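Local coordinates for bifunctional GH43-CE protein (PDB 6MLY) that combines a family 43 glycoside hydrolase, probably a xylan beta-xylosidase, with a carbohydrate esterase domain in one chain, at residues Ala637-Gly642 with Thr719-Asn724. Residues are numbered along the deposited sequence; the frame is centred on the assembly and turned at random.
Sequences AGTTNG and TYIDKN. With NA (sodium ion), chain H.
T639 and Y720 meet through one sodium ion in the alpha/beta-hydrolase-type esterase domain, where helix 629-639 meets the loop leading to strand 727-733. Their carbonyl oxygens lie 2.8 Å apart, T639 O to Y720 O, a spacing explained by the shared cation: T639 O is 2.4 Å and Y720 O 2.3 Å from the sodium. D722 OD1 lies 2.5 Å from the sodium, and the carboxylate of D725 completes the site from just beyond the loop segment. The other carboxylate oxygen, D722 OD2, accepts from N724 N at 2.7 Å, with an N-H...O angle of 155°, an Asx turn that ties down the acid; the donor approaches on the anti side, well out of the carboxylate plane.

Beside the ion, the Y720 ring is held between two threonine methyls: T719 CG2 sits over the centre of one face, while T640 CG2 makes a CH-pi contact with the opposite face, 25° off the ring normal and displaced toward CG and CD2. With chi1 at 60°, T640 keeps this methyl beside its own backbone N and sends OG1 to L636 O and K602 NZ. T639 OG1 bonds to P717 O, and the hydroxyl of Y720 to L714 O. On the flank, T639 CG2 touches I721 CG1 at 3.8 Å.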
ATOM      1  N   ALA A 637     -30.822  -2.956  12.858  1.00 66.26           N
ATOM      2  CA  ALA A 637     -29.822  -2.959  13.925  1.00 66.38           C
ATOM      3  C   ALA A 637     -30.296  -2.087  15.094  1.00 66.54           C
ATOM      4  O   ALA A 637     -30.155  -2.476  16.246  1.00 67.09           O
ATOM      5  CB  ALA A 637     -28.500  -2.476  13.387  1.00 66.09           C
ATOM      6  N   GLY A 638     -30.854  -0.911  14.773  1.00 66.16           N
ATOM      7  CA  GLY A 638     -31.395   0.055  15.748  1.00 66.34           C
ATOM      8  C   GLY A 638     -32.482  -0.527  16.645  1.00 67.17           C
ATOM      9  O   GLY A 638     -32.463  -0.326  17.863  1.00 67.74           O
ATOM     10  N   THR A 639     -33.429  -1.261  16.054  1.00 67.17           N
ATOM     11  CA  THR A 639     -34.605  -1.705  16.801  1.00 67.42           C
ATOM     12  C   THR A 639     -34.336  -3.037  17.519  1.00 68.15           C
ATOM     13  O   THR A 639     -35.142  -3.434  18.373  1.00 68.74           O
ATOM     14  CB  THR A 639     -35.864  -1.760  15.919  1.00 67.34           C
ATOM     15  OG1 THR A 639     -35.718  -2.747  14.901  1.00 67.86           O
ATOM     16  CG2 THR A 639     -36.184  -0.434  15.266  1.00 66.89           C
ATOM     17  N   THR A 640     -33.216  -3.706  17.213  1.00 68.29           N
ATOM     18  CA  THR A 640     -32.974  -5.071  17.723  1.00 69.06           C
ATOM     19  C   THR A 640     -31.854  -5.103  18.777  1.00 69.66           C
ATOM     20  O   THR A 640     -31.390  -6.180  19.149  1.00 70.53           O
ATOM     21  CB  THR A 640     -32.732  -6.048  16.566  1.00 69.13           C
ATOM     22  OG1 THR A 640     -31.591  -5.617  15.823  1.00 68.74           O
ATOM     23  CG2 THR A 640     -33.940  -6.161  15.662  1.00 69.00           C
ATOM     24  N   ASN A 641     -31.471  -3.931  19.298  1.00 69.42           N
ATOM     25  CA  ASN A 641     -30.636  -3.828  20.495  1.00 70.07           C
ATOM     26  C   ASN A 641     -31.111  -4.837  21.545  1.00 70.86           C
ATOM     27  O   ASN A 641     -32.178  -4.680  22.120  1.00 71.09           O
ATOM     28  CB  ASN A 641     -30.665  -2.421  21.103  1.00 70.10           C
ATOM     29  CG  ASN A 641     -29.674  -1.466  20.471  1.00 69.94           C
ATOM     30  OD1 ASN A 641     -28.757  -1.882  19.764  1.00 70.31           O
ATOM     31  ND2 ASN A 641     -29.831  -0.181  20.741  1.00 69.64           N
ATOM     32  N   GLY A 642     -30.301  -5.871  21.781  1.00 71.75           N
ATOM     33  CA  GLY A 642     -30.514  -6.812  22.867  1.00 72.98           C
ATOM     34  C   GLY A 642     -31.377  -7.990  22.458  1.00 73.52           C
ATOM     35  O   GLY A 642     -31.736  -8.806  23.303  1.00 74.61           O
ATOM     36  N   THR A 719     -41.169  -4.155  13.486  1.00 67.38           N
ATOM     37  CA  THR A 719     -41.481  -5.271  14.380  1.00 68.31           C
ATOM     38  C   THR A 719     -40.890  -5.064  15.785  1.00 68.25           C
ATOM     39  O   THR A 719     -41.539  -5.397  16.768  1.00 68.78           O
ATOM     40  CB  THR A 719     -40.979  -6.593  13.781  1.00 69.04           C
ATOM     41  OG1 THR A 719     -41.599  -6.732  12.502  1.00 70.33           O
ATOM     42  CG2 THR A 719     -41.278  -7.810  14.631  1.00 69.53           C
ATOM     43  N   TYR A 720     -39.670  -4.521  15.873  1.00 68.09           N
ATOM     44  CA  TYR A 720     -38.843  -4.606  17.085  1.00 68.15           C
ATOM     45  C   TYR A 720     -38.740  -3.255  17.813  1.00 68.00           C
ATOM     46  O   TYR A 720     -37.858  -3.092  18.663  1.00 67.89           O
ATOM     47  CB  TYR A 720     -37.447  -5.123  16.713  1.00 68.09           C
ATOM     48  CG  TYR A 720     -37.437  -6.363  15.850  1.00 68.29           C
ATOM     49  CD1 TYR A 720     -37.536  -7.625  16.415  1.00 68.95           C
ATOM     50  CD2 TYR A 720     -37.338  -6.281  14.470  1.00 68.02           C
ATOM     51  CE1 TYR A 720     -37.548  -8.769  15.634  1.00 69.39           C
ATOM     52  CE2 TYR A 720     -37.343  -7.416  13.676  1.00 68.44           C
ATOM     53  CZ  TYR A 720     -37.448  -8.666  14.260  1.00 69.16           C
ATOM     54  OH  TYR A 720     -37.456  -9.796  13.498  1.00 69.50           O
ATOM     55  N   ILE A 721     -39.630  -2.301  17.498  1.00 67.69           N
ATOM     56  CA  ILE A 721     -39.596  -0.945  18.091  1.00 67.51           C
ATOM     57  C   ILE A 721     -40.161  -0.982  19.519  1.00 68.25           C
ATOM     58  O   ILE A 721     -41.223  -1.554  19.770  1.00 68.84           O
ATOM     59  CB  ILE A 721     -40.377   0.079  17.244  1.00 67.30           C
ATOM     60  CG1 ILE A 721     -39.854   0.185  15.811  1.00 67.07           C
ATOM     61  CG2 ILE A 721     -40.381   1.437  17.933  1.00 67.41           C
ATOM     62  CD1 ILE A 721     -40.740   1.020  14.907  1.00 67.16           C
ATOM     63  N   ASP A 722     -39.467  -0.299  20.434  1.00 68.68           N
ATOM     64  CA  ASP A 722     -39.897  -0.153  21.812  1.00 69.41           C
ATOM     65  C   ASP A 722     -39.373   1.193  22.328  1.00 69.44           C
ATOM     66  O   ASP A 722     -38.699   1.911  21.598  1.00 69.48           O
ATOM     67  CB  ASP A 722     -39.461  -1.365  22.641  1.00 70.32           C
ATOM     68  CG  ASP A 722     -37.991  -1.368  23.011  1.00 71.43           C
ATOM     69  OD1 ASP A 722     -37.225  -2.150  22.396  1.00 71.51           O
ATOM     70  OD2 ASP A 722     -37.627  -0.599  23.921  1.00 72.47           O
ATOM     71  N   LYS A 723     -39.674   1.505  23.593  1.00 69.66           N
ATOM     72  CA  LYS A 723     -39.450   2.835  24.182  1.00 69.42           C
ATOM     73  C   LYS A 723     -37.945   3.070  24.403  1.00 68.91           C
ATOM     74  O   LYS A 723     -37.480   4.213  24.377  1.00 68.10           O
ATOM     75  CB  LYS A 723     -40.211   2.989  25.508  1.00 70.11           C
ATOM     76  CG  LYS A 723     -41.572   2.302  25.606  1.00 70.91           C
ATOM     77  CD  LYS A 723     -42.649   2.925  24.738  1.00 71.48           C
ATOM     78  CE  LYS A 723     -43.926   2.106  24.673  1.00 71.79           C
ATOM     79  NZ  LYS A 723     -45.054   2.876  24.095  1.00 71.80           N
ATOM     80  N   ASN A 724     -37.191   1.982  24.616  1.00 68.83           N
ATOM     81  CA  ASN A 724     -35.791   2.033  25.076  1.00 68.95           C
ATOM     82  C   ASN A 724     -34.806   1.763  23.923  1.00 68.68           C
ATOM     83  O   ASN A 724     -33.598   1.678  24.149  1.00 68.92           O
ATOM     84  CB  ASN A 724     -35.579   1.065  26.241  1.00 69.74           C
ATOM     85  CG  ASN A 724     -36.575   1.289  27.360  1.00 70.30           C
ATOM     86  OD1 ASN A 724     -37.243   0.356  27.803  1.00 70.98           O
ATOM     87  ND2 ASN A 724     -36.692   2.526  27.814  1.00 70.51           N
TER
HETATM   88 NA    NA H 904     -36.451  -3.408  20.402  1.00 40.86          NA